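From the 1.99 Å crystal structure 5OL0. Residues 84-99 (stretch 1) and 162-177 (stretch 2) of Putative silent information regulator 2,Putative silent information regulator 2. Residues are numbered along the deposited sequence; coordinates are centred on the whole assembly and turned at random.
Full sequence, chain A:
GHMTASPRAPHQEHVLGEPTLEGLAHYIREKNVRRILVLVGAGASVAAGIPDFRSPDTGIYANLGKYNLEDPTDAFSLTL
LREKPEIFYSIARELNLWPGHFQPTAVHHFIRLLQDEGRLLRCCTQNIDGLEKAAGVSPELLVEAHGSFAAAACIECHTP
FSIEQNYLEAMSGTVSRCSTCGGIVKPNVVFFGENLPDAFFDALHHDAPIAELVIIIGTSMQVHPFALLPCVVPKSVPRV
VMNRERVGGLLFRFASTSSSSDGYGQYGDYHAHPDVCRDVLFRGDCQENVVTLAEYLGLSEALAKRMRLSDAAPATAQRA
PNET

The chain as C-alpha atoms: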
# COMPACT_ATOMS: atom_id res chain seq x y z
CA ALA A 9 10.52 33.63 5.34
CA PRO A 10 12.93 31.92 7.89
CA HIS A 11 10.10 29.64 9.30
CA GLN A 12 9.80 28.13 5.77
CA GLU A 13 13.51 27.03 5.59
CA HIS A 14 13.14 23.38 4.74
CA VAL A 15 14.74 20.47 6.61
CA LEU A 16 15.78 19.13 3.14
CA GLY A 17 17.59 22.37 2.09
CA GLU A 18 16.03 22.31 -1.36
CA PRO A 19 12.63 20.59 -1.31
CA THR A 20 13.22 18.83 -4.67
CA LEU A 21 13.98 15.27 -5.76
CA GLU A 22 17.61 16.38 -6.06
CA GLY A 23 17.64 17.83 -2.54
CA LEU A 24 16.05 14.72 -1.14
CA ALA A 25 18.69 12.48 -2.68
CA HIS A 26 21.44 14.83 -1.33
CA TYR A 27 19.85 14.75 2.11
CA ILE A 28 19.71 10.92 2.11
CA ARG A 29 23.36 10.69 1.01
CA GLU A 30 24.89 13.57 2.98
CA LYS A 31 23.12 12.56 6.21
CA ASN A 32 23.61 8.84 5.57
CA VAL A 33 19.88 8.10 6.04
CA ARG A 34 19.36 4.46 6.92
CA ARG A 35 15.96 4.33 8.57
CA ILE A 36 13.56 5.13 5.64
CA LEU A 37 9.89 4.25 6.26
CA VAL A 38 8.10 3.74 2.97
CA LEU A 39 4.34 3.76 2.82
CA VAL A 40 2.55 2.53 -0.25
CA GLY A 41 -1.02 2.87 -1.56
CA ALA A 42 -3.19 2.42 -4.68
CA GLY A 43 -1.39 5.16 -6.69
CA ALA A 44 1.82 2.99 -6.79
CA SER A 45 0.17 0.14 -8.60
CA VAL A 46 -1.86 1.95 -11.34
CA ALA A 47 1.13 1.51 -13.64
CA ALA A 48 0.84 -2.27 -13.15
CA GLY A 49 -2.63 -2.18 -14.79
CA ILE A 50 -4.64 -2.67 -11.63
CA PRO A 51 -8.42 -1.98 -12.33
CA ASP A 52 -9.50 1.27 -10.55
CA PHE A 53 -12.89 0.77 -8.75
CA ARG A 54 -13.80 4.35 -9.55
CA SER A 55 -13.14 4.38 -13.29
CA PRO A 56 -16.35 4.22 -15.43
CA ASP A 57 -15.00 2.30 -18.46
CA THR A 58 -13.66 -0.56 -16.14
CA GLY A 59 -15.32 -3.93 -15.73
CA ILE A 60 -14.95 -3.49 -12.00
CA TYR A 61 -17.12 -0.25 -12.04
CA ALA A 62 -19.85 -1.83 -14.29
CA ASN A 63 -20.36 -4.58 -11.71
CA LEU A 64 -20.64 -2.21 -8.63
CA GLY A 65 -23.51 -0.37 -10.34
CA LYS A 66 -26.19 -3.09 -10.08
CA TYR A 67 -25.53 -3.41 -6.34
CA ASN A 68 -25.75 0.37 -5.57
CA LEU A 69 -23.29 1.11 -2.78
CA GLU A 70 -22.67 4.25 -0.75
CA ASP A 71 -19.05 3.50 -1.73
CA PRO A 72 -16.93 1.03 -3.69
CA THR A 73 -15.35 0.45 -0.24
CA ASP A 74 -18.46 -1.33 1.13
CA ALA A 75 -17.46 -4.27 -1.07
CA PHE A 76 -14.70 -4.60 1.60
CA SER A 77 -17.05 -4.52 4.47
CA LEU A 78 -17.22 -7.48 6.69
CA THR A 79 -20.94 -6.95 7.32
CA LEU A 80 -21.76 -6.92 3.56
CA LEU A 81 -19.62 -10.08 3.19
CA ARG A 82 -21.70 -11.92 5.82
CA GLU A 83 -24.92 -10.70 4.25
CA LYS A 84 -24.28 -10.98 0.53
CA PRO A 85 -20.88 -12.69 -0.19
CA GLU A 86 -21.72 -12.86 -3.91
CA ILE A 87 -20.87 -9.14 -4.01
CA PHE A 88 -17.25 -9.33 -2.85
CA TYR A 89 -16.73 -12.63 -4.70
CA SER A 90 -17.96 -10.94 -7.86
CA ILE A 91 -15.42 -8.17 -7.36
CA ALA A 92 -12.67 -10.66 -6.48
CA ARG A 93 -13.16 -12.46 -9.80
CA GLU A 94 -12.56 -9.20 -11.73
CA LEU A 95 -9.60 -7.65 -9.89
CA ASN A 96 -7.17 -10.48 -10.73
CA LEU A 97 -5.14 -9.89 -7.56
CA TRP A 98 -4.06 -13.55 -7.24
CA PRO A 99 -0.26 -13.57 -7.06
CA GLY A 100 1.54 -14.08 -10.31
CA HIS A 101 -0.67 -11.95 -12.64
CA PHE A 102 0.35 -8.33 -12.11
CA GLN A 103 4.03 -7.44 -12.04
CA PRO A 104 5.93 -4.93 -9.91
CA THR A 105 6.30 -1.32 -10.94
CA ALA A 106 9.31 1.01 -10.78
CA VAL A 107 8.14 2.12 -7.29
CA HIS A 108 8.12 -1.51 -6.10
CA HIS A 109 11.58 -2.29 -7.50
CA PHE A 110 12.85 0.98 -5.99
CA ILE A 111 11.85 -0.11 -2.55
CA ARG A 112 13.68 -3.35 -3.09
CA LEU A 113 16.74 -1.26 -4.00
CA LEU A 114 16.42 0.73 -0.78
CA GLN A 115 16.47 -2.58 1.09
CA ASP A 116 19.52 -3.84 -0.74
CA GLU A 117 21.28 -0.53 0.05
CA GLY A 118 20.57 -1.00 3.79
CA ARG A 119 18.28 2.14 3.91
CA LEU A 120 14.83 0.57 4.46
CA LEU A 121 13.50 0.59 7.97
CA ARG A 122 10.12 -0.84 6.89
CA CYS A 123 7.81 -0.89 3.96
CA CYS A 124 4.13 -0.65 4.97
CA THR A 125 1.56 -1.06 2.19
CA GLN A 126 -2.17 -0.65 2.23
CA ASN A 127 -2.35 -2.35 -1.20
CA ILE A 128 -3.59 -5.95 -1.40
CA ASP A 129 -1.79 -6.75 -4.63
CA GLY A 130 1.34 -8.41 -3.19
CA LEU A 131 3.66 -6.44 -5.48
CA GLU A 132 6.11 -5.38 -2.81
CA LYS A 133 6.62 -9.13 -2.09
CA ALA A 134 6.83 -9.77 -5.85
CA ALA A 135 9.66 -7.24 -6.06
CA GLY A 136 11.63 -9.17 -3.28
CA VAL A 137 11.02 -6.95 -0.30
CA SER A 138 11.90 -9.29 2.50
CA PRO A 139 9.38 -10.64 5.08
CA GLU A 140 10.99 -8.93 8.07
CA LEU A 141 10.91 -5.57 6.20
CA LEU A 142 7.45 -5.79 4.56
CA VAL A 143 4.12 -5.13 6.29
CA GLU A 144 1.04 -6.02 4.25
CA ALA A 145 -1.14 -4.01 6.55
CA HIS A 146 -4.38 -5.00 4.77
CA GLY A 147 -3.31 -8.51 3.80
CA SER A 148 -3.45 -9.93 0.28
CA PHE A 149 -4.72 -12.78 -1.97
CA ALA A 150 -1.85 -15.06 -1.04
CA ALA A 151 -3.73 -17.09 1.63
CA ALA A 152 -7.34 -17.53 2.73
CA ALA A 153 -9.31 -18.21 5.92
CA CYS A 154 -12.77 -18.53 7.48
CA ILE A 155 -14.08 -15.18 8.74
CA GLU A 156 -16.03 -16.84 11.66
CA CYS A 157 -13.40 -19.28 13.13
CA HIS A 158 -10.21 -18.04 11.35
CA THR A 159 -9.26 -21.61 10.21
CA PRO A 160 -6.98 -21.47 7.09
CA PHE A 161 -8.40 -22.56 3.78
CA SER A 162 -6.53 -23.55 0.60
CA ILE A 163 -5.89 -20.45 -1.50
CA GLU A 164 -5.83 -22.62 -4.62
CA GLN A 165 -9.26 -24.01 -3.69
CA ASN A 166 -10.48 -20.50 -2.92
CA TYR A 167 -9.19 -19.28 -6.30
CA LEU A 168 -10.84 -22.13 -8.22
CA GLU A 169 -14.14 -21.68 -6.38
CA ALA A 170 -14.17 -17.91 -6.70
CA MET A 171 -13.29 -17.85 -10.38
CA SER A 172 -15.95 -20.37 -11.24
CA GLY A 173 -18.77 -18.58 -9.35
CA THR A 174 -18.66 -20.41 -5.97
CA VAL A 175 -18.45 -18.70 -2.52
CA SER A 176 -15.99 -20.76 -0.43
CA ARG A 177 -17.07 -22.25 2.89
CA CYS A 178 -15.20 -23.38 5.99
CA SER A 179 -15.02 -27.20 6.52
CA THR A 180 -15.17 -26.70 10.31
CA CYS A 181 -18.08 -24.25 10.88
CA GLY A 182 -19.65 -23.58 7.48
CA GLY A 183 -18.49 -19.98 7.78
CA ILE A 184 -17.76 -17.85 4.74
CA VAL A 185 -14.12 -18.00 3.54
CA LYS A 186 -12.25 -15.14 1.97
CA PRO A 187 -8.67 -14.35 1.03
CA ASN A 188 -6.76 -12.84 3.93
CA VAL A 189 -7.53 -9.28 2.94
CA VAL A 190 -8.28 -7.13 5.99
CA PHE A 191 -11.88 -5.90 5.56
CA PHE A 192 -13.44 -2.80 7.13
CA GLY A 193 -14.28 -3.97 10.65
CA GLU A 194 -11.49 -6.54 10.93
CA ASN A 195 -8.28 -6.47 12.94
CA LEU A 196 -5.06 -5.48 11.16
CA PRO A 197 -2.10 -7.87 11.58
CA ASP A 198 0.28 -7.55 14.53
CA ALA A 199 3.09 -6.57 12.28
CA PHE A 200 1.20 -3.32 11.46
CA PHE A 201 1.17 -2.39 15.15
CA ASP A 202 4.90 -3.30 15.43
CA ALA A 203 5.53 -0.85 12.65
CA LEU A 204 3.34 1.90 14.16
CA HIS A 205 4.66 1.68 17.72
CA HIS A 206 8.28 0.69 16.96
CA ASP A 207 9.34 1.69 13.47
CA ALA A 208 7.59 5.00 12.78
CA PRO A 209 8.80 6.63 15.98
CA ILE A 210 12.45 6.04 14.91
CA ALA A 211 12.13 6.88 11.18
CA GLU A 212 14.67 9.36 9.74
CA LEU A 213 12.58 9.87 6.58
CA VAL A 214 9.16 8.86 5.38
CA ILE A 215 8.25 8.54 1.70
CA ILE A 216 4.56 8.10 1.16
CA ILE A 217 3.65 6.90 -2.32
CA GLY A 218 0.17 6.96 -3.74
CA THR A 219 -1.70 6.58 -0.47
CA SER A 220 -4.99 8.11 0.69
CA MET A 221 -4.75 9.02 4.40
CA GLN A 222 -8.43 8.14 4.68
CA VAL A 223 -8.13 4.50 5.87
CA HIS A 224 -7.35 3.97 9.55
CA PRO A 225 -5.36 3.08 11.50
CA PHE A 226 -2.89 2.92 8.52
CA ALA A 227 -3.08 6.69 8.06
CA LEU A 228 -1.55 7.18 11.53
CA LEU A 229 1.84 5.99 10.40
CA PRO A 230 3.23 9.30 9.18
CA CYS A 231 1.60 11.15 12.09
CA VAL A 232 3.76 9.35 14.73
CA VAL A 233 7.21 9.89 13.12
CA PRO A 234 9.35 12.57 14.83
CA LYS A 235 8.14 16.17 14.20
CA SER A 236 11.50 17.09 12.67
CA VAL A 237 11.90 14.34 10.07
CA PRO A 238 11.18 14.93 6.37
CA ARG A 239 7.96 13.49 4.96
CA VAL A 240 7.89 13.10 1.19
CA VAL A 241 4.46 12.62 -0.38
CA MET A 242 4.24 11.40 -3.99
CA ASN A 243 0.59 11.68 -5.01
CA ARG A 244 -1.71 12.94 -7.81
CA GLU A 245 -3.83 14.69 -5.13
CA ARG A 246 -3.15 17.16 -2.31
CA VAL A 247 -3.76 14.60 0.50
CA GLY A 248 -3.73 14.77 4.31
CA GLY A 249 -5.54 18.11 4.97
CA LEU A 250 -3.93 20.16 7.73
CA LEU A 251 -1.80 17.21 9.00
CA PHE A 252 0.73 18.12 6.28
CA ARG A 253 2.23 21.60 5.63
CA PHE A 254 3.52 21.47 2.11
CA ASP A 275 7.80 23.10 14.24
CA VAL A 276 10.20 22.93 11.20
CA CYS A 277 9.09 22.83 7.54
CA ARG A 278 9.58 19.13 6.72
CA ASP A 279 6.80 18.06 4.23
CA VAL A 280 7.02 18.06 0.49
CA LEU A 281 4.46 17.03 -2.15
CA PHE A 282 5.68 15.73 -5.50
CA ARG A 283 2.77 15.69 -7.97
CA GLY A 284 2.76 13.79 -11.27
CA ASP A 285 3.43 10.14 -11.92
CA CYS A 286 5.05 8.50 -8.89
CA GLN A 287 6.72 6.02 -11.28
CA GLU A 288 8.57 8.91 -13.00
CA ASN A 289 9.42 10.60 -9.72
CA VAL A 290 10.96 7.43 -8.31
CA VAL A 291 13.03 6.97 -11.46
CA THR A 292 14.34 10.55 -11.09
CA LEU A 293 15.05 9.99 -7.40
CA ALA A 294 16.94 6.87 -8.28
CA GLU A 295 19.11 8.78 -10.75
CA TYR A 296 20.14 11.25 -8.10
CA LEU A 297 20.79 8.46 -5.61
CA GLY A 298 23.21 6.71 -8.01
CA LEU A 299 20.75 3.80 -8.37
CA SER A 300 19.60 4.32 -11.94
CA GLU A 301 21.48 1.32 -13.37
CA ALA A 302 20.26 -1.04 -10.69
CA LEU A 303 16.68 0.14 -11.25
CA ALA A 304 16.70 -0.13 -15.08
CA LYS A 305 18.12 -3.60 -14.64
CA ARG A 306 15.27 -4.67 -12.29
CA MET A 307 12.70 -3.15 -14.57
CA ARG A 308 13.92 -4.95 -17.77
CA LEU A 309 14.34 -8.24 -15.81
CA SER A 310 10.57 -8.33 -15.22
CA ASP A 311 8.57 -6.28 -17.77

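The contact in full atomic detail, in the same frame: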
# COMPACT_ATOMS: atom_id res chain seq x y z
N LYS A 84 -24.18 -10.74 1.96
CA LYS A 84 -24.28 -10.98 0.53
C LYS A 84 -22.85 -11.21 -0.05
O LYS A 84 -22.30 -10.32 -0.75
CB LYS A 84 -24.92 -9.77 -0.15
CG LYS A 84 -26.34 -9.44 0.27
CD LYS A 84 -26.99 -8.60 -0.82
CE LYS A 84 -28.23 -7.83 -0.36
NZ LYS A 84 -28.47 -6.70 -1.31
N PRO A 85 -22.26 -12.38 0.23
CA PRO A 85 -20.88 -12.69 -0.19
C PRO A 85 -20.70 -12.67 -1.73
O PRO A 85 -19.65 -12.26 -2.23
CB PRO A 85 -20.59 -14.05 0.45
CG PRO A 85 -21.91 -14.64 0.83
CD PRO A 85 -22.89 -13.50 0.96
N GLU A 86 -21.76 -12.96 -2.48
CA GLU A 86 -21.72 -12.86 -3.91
C GLU A 86 -21.16 -11.52 -4.36
O GLU A 86 -20.49 -11.47 -5.38
CB GLU A 86 -23.09 -13.20 -4.56
CG GLU A 86 -24.27 -12.31 -4.19
CD GLU A 86 -25.02 -12.69 -2.90
OE1 GLU A 86 -24.50 -13.47 -2.05
OE2 GLU A 86 -26.16 -12.17 -2.73
N ILE A 87 -21.34 -10.45 -3.58
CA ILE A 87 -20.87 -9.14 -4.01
C ILE A 87 -19.33 -9.05 -3.97
O ILE A 87 -18.69 -8.65 -4.94
CB ILE A 87 -21.46 -7.98 -3.17
CG1 ILE A 87 -22.97 -7.87 -3.42
CG2 ILE A 87 -20.78 -6.64 -3.50
CD1 ILE A 87 -23.76 -7.10 -2.38
N PHE A 88 -18.72 -9.40 -2.85
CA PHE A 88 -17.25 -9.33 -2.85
C PHE A 88 -16.70 -10.40 -3.81
O PHE A 88 -15.76 -10.14 -4.51
CB PHE A 88 -16.67 -9.45 -1.47
CG PHE A 88 -15.21 -9.81 -1.49
CD1 PHE A 88 -14.26 -8.83 -1.68
CD2 PHE A 88 -14.82 -11.14 -1.36
CE1 PHE A 88 -12.92 -9.17 -1.72
CE2 PHE A 88 -13.49 -11.50 -1.41
CZ PHE A 88 -12.54 -10.51 -1.59
N TYR A 89 -17.27 -11.59 -3.84
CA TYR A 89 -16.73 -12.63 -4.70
C TYR A 89 -16.79 -12.23 -6.16
O TYR A 89 -15.92 -12.61 -6.94
CB TYR A 89 -17.44 -13.96 -4.50
CG TYR A 89 -16.71 -14.79 -3.49
CD1 TYR A 89 -16.67 -14.42 -2.15
CD2 TYR A 89 -16.01 -15.91 -3.89
CE1 TYR A 89 -15.96 -15.17 -1.22
CE2 TYR A 89 -15.31 -16.66 -2.97
CZ TYR A 89 -15.29 -16.30 -1.64
OH TYR A 89 -14.56 -17.06 -0.76
N SER A 90 -17.83 -11.48 -6.53
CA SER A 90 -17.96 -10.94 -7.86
C SER A 90 -16.88 -9.92 -8.16
O SER A 90 -16.32 -9.91 -9.25
CB SER A 90 -19.34 -10.38 -8.05
OG SER A 90 -19.47 -9.85 -9.34
N ILE A 91 -16.55 -9.08 -7.19
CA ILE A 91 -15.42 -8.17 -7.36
C ILE A 91 -14.08 -8.91 -7.37
O ILE A 91 -13.21 -8.57 -8.20
CB ILE A 91 -15.46 -7.07 -6.29
CG1 ILE A 91 -16.50 -6.03 -6.71
CG2 ILE A 91 -14.13 -6.39 -6.03
CD1 ILE A 91 -17.87 -6.32 -6.17
N ALA A 92 -13.94 -9.96 -6.55
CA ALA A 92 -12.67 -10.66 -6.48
C ALA A 92 -12.32 -11.31 -7.83
O ALA A 92 -11.18 -11.34 -8.23
CB ALA A 92 -12.71 -11.69 -5.38
N ARG A 93 -13.32 -11.85 -8.50
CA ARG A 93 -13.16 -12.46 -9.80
C ARG A 93 -12.63 -11.50 -10.88
O ARG A 93 -11.97 -11.94 -11.82
CB ARG A 93 -14.54 -12.92 -10.32
CG ARG A 93 -14.90 -14.33 -10.05
CD ARG A 93 -16.12 -14.76 -10.88
NE ARG A 93 -17.37 -14.19 -10.38
CZ ARG A 93 -17.99 -14.54 -9.23
NH1 ARG A 93 -17.48 -15.46 -8.40
NH2 ARG A 93 -19.12 -13.94 -8.88
N GLU A 94 -12.97 -10.22 -10.77
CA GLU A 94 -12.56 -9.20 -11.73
C GLU A 94 -11.24 -8.48 -11.47
O GLU A 94 -10.61 -8.02 -12.40
CB GLU A 94 -13.72 -8.20 -11.92
CG GLU A 94 -14.96 -8.91 -12.45
CD GLU A 94 -15.99 -7.96 -12.97
OE1 GLU A 94 -16.50 -7.12 -12.17
OE2 GLU A 94 -16.31 -8.05 -14.18
N LEU A 95 -10.80 -8.40 -10.22
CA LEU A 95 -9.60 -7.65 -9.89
C LEU A 95 -8.32 -8.35 -10.25
O LEU A 95 -7.33 -7.67 -10.41
CB LEU A 95 -9.59 -7.30 -8.44
CG LEU A 95 -10.56 -6.18 -8.04
CD1 LEU A 95 -10.82 -6.30 -6.56
CD2 LEU A 95 -10.00 -4.80 -8.35
N ASN A 96 -8.33 -9.69 -10.30
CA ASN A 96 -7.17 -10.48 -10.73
C ASN A 96 -5.96 -10.31 -9.81
O ASN A 96 -4.85 -10.23 -10.28
CB ASN A 96 -6.81 -10.15 -12.21
CG ASN A 96 -7.47 -11.09 -13.16
OD1 ASN A 96 -7.54 -12.29 -12.89
ND2 ASN A 96 -7.96 -10.56 -14.28
N LEU A 97 -6.20 -10.20 -8.51
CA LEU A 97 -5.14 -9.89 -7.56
C LEU A 97 -4.39 -11.11 -7.06
O LEU A 97 -3.54 -10.98 -6.20
CB LEU A 97 -5.73 -9.13 -6.35
CG LEU A 97 -6.22 -7.74 -6.78
CD1 LEU A 97 -6.95 -7.03 -5.65
CD2 LEU A 97 -5.11 -6.89 -7.29
N TRP A 98 -4.71 -12.29 -7.61
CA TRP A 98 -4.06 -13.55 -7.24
C TRP A 98 -2.61 -13.39 -7.60
O TRP A 98 -2.33 -12.86 -8.68
CB TRP A 98 -4.64 -14.74 -8.06
CG TRP A 98 -6.12 -14.72 -8.08
CD1 TRP A 98 -6.90 -14.31 -9.12
CD2 TRP A 98 -7.01 -15.00 -6.98
NE1 TRP A 98 -8.20 -14.40 -8.77
CE2 TRP A 98 -8.31 -14.75 -7.45
CE3 TRP A 98 -6.83 -15.45 -5.66
CZ2 TRP A 98 -9.47 -14.97 -6.67
CZ3 TRP A 98 -7.97 -15.67 -4.86
CH2 TRP A 98 -9.27 -15.41 -5.37
N PRO A 99 -1.68 -13.79 -6.71
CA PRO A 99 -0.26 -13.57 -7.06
C PRO A 99 0.16 -14.27 -8.33
O PRO A 99 -0.26 -15.41 -8.61
CB PRO A 99 0.52 -14.15 -5.84
CG PRO A 99 -0.46 -14.98 -5.10
CD PRO A 99 -1.80 -14.33 -5.34
N SER A 162 -7.35 -23.53 1.82
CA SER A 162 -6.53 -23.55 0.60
C SER A 162 -6.79 -22.37 -0.34
O SER A 162 -7.88 -22.23 -0.89
CB SER A 162 -6.79 -24.82 -0.19
OG SER A 162 -6.16 -24.73 -1.47
N ILE A 163 -5.76 -21.57 -0.60
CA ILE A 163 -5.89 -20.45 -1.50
C ILE A 163 -6.17 -20.91 -2.92
O ILE A 163 -6.84 -20.23 -3.70
CB ILE A 163 -4.64 -19.51 -1.47
CG1 ILE A 163 -4.90 -18.23 -2.24
CG2 ILE A 163 -3.37 -20.18 -2.01
CD1 ILE A 163 -6.07 -17.44 -1.69
N GLU A 164 -5.60 -22.04 -3.29
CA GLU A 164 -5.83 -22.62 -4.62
C GLU A 164 -7.29 -23.05 -4.75
O GLU A 164 -7.90 -22.77 -5.73
CB GLU A 164 -4.84 -23.79 -4.78
CG GLU A 164 -4.87 -24.54 -6.10
CD GLU A 164 -3.49 -25.07 -6.52
OE1 GLU A 164 -2.69 -25.57 -5.68
OE2 GLU A 164 -3.17 -24.92 -7.72
N GLN A 165 -7.85 -23.70 -3.72
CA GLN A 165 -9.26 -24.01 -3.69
C GLN A 165 -10.11 -22.76 -3.74
O GLN A 165 -11.08 -22.70 -4.51
CB GLN A 165 -9.62 -24.85 -2.48
CG GLN A 165 -11.07 -25.22 -2.55
CD GLN A 165 -11.58 -26.00 -1.41
OE1 GLN A 165 -10.84 -26.53 -0.55
NE2 GLN A 165 -12.89 -26.12 -1.39
N ASN A 166 -9.73 -21.74 -2.96
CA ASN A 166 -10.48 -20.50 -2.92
C ASN A 166 -10.48 -19.80 -4.28
O ASN A 166 -11.48 -19.28 -4.69
CB ASN A 166 -9.96 -19.57 -1.82
CG ASN A 166 -10.78 -18.30 -1.67
OD1 ASN A 166 -12.04 -18.30 -1.67
ND2 ASN A 166 -10.09 -17.22 -1.59
N TYR A 167 -9.36 -19.83 -4.96
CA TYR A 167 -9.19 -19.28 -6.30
C TYR A 167 -10.10 -20.02 -7.30
O TYR A 167 -10.83 -19.40 -8.05
CB TYR A 167 -7.71 -19.38 -6.72
CG TYR A 167 -7.51 -19.23 -8.23
CD1 TYR A 167 -7.46 -17.98 -8.82
CD2 TYR A 167 -7.45 -20.33 -9.05
CE1 TYR A 167 -7.35 -17.83 -10.19
CE2 TYR A 167 -7.33 -20.21 -10.42
CZ TYR A 167 -7.26 -18.96 -10.98
OH TYR A 167 -7.17 -18.86 -12.36
N LEU A 168 -10.07 -21.34 -7.27
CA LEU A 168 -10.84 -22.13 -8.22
C LEU A 168 -12.34 -21.94 -7.99
O LEU A 168 -13.12 -21.77 -8.95
CB LEU A 168 -10.46 -23.61 -8.11
CG LEU A 168 -9.09 -23.93 -8.70
CD1 LEU A 168 -8.75 -25.38 -8.51
CD2 LEU A 168 -9.06 -23.58 -10.17
N GLU A 169 -12.74 -21.93 -6.73
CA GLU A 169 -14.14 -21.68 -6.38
C GLU A 169 -14.60 -20.27 -6.78
O GLU A 169 -15.60 -20.10 -7.50
CB GLU A 169 -14.39 -21.98 -4.92
CG GLU A 169 -14.55 -23.47 -4.69
CD GLU A 169 -14.61 -23.85 -3.23
OE1 GLU A 169 -14.55 -22.99 -2.33
OE2 GLU A 169 -14.70 -25.05 -2.97
N ALA A 170 -13.82 -19.27 -6.40
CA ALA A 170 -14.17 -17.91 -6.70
C ALA A 170 -14.30 -17.68 -8.17
O ALA A 170 -15.29 -17.07 -8.59
CB ALA A 170 -13.21 -16.88 -6.09
N MET A 171 -13.31 -18.15 -8.95
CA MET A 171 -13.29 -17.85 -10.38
C MET A 171 -14.34 -18.64 -11.15
O MET A 171 -14.62 -18.33 -12.31
CB MET A 171 -11.91 -18.13 -10.95
CG MET A 171 -10.83 -17.26 -10.37
SD MET A 171 -11.00 -15.55 -10.83
CE MET A 171 -10.45 -15.64 -12.53
N SER A 172 -14.91 -19.65 -10.55
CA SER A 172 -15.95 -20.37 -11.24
C SER A 172 -17.34 -20.03 -10.69
O SER A 172 -18.30 -20.74 -10.95
CB SER A 172 -15.68 -21.86 -11.10
OG SER A 172 -15.69 -22.25 -9.76
N GLY A 173 -17.46 -18.96 -9.91
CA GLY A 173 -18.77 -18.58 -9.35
C GLY A 173 -19.21 -19.17 -8.02
O GLY A 173 -20.35 -19.02 -7.66
N THR A 174 -18.33 -19.81 -7.27
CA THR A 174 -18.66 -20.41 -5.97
C THR A 174 -18.04 -19.65 -4.77
O THR A 174 -16.83 -19.47 -4.70
CB THR A 174 -18.19 -21.81 -5.94
OG1 THR A 174 -18.92 -22.53 -6.94
CG2 THR A 174 -18.43 -22.48 -4.57
N VAL A 175 -18.89 -19.22 -3.83
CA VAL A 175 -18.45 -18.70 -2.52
C VAL A 175 -17.90 -19.81 -1.64
O VAL A 175 -18.65 -20.66 -1.22
CB VAL A 175 -19.62 -18.00 -1.75
CG1 VAL A 175 -19.21 -17.61 -0.35
CG2 VAL A 175 -20.09 -16.76 -2.47
N SER A 176 -16.62 -19.75 -1.27
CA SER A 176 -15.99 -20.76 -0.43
C SER A 176 -16.50 -20.80 1.00
O SER A 176 -16.86 -19.76 1.59
CB SER A 176 -14.48 -20.53 -0.38
OG SER A 176 -13.91 -20.61 -1.69
N ARG A 177 -16.49 -22.00 1.57
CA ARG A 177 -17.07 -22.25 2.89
C ARG A 177 -16.14 -23.09 3.73
O ARG A 177 -15.55 -24.04 3.23
CB ARG A 177 -18.41 -22.98 2.76
CG ARG A 177 -19.51 -22.16 2.12
CD ARG A 177 -20.14 -21.31 3.22
NE ARG A 177 -21.21 -20.43 2.78
CZ ARG A 177 -21.93 -19.63 3.59
NH1 ARG A 177 -21.70 -19.59 4.90
NH2 ARG A 177 -22.87 -18.84 3.07

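This is a compact, mostly apolar contact between two nearly perpendicular helices and the loops that follow them, built on two aromatic side chains and fastened by one strong side-chain-to-backbone hydrogen bond. The axes of helices 85-95 and 163-171 approach to 9.6 Å at 100°, and the stretches together bury 711 Å². Such a steep crossing confines close backbone approach to a short region, where Arg93 CA and Met171 CA lie 5.4 Å apart and Tyr89 CA and Ala170 CA 6.2 Å.

The small side chain of Ala170 points toward stretch 1 and meets both aromatics: its CB lies 3.7 Å from Tyr89 CD2 and 4.2 Å from Trp98 CZ2. Tyr89 also packs against the segment after the second helix. Val175 CA sits over one face of its ring, 4.0 Å from the centroid and 20° off the normal, a CH-pi geometry, and Val175 CG1 extends the apolar patch to Pro85 CB at 3.9 Å. At the ring's polar end, Ser176 N donates a weak hydrogen bond to Tyr89 OH (3.4 Å, 143°).

Trp98, in the loop beyond the first helix, covers the other helix. Tyr167 directs its edge at the indole face, the centroids of the Trp98 five-membered ring and the Tyr167 ring lying 4.7 Å apart with planes at 86°; the closest atoms, Trp98 CD2 and Tyr167 CD1, are separated by 3.5 Å. Ile163 CD1 reaches the indole edge, 4.1 Å from Trp98 CZ3. Trp98 NE1 makes a weak hydrogen bond to Met171 SD (3.7 Å, 142°), as expected of a soft sulfur acceptor.

The strong bond runs from Arg93 NH1 to Ala170 O, at 2.7 Å and 161°. The oxygen lies near the guanidinium plane, where the N-H groups point, so a cationic donor meets a carbonyl near the helix's C-terminal end.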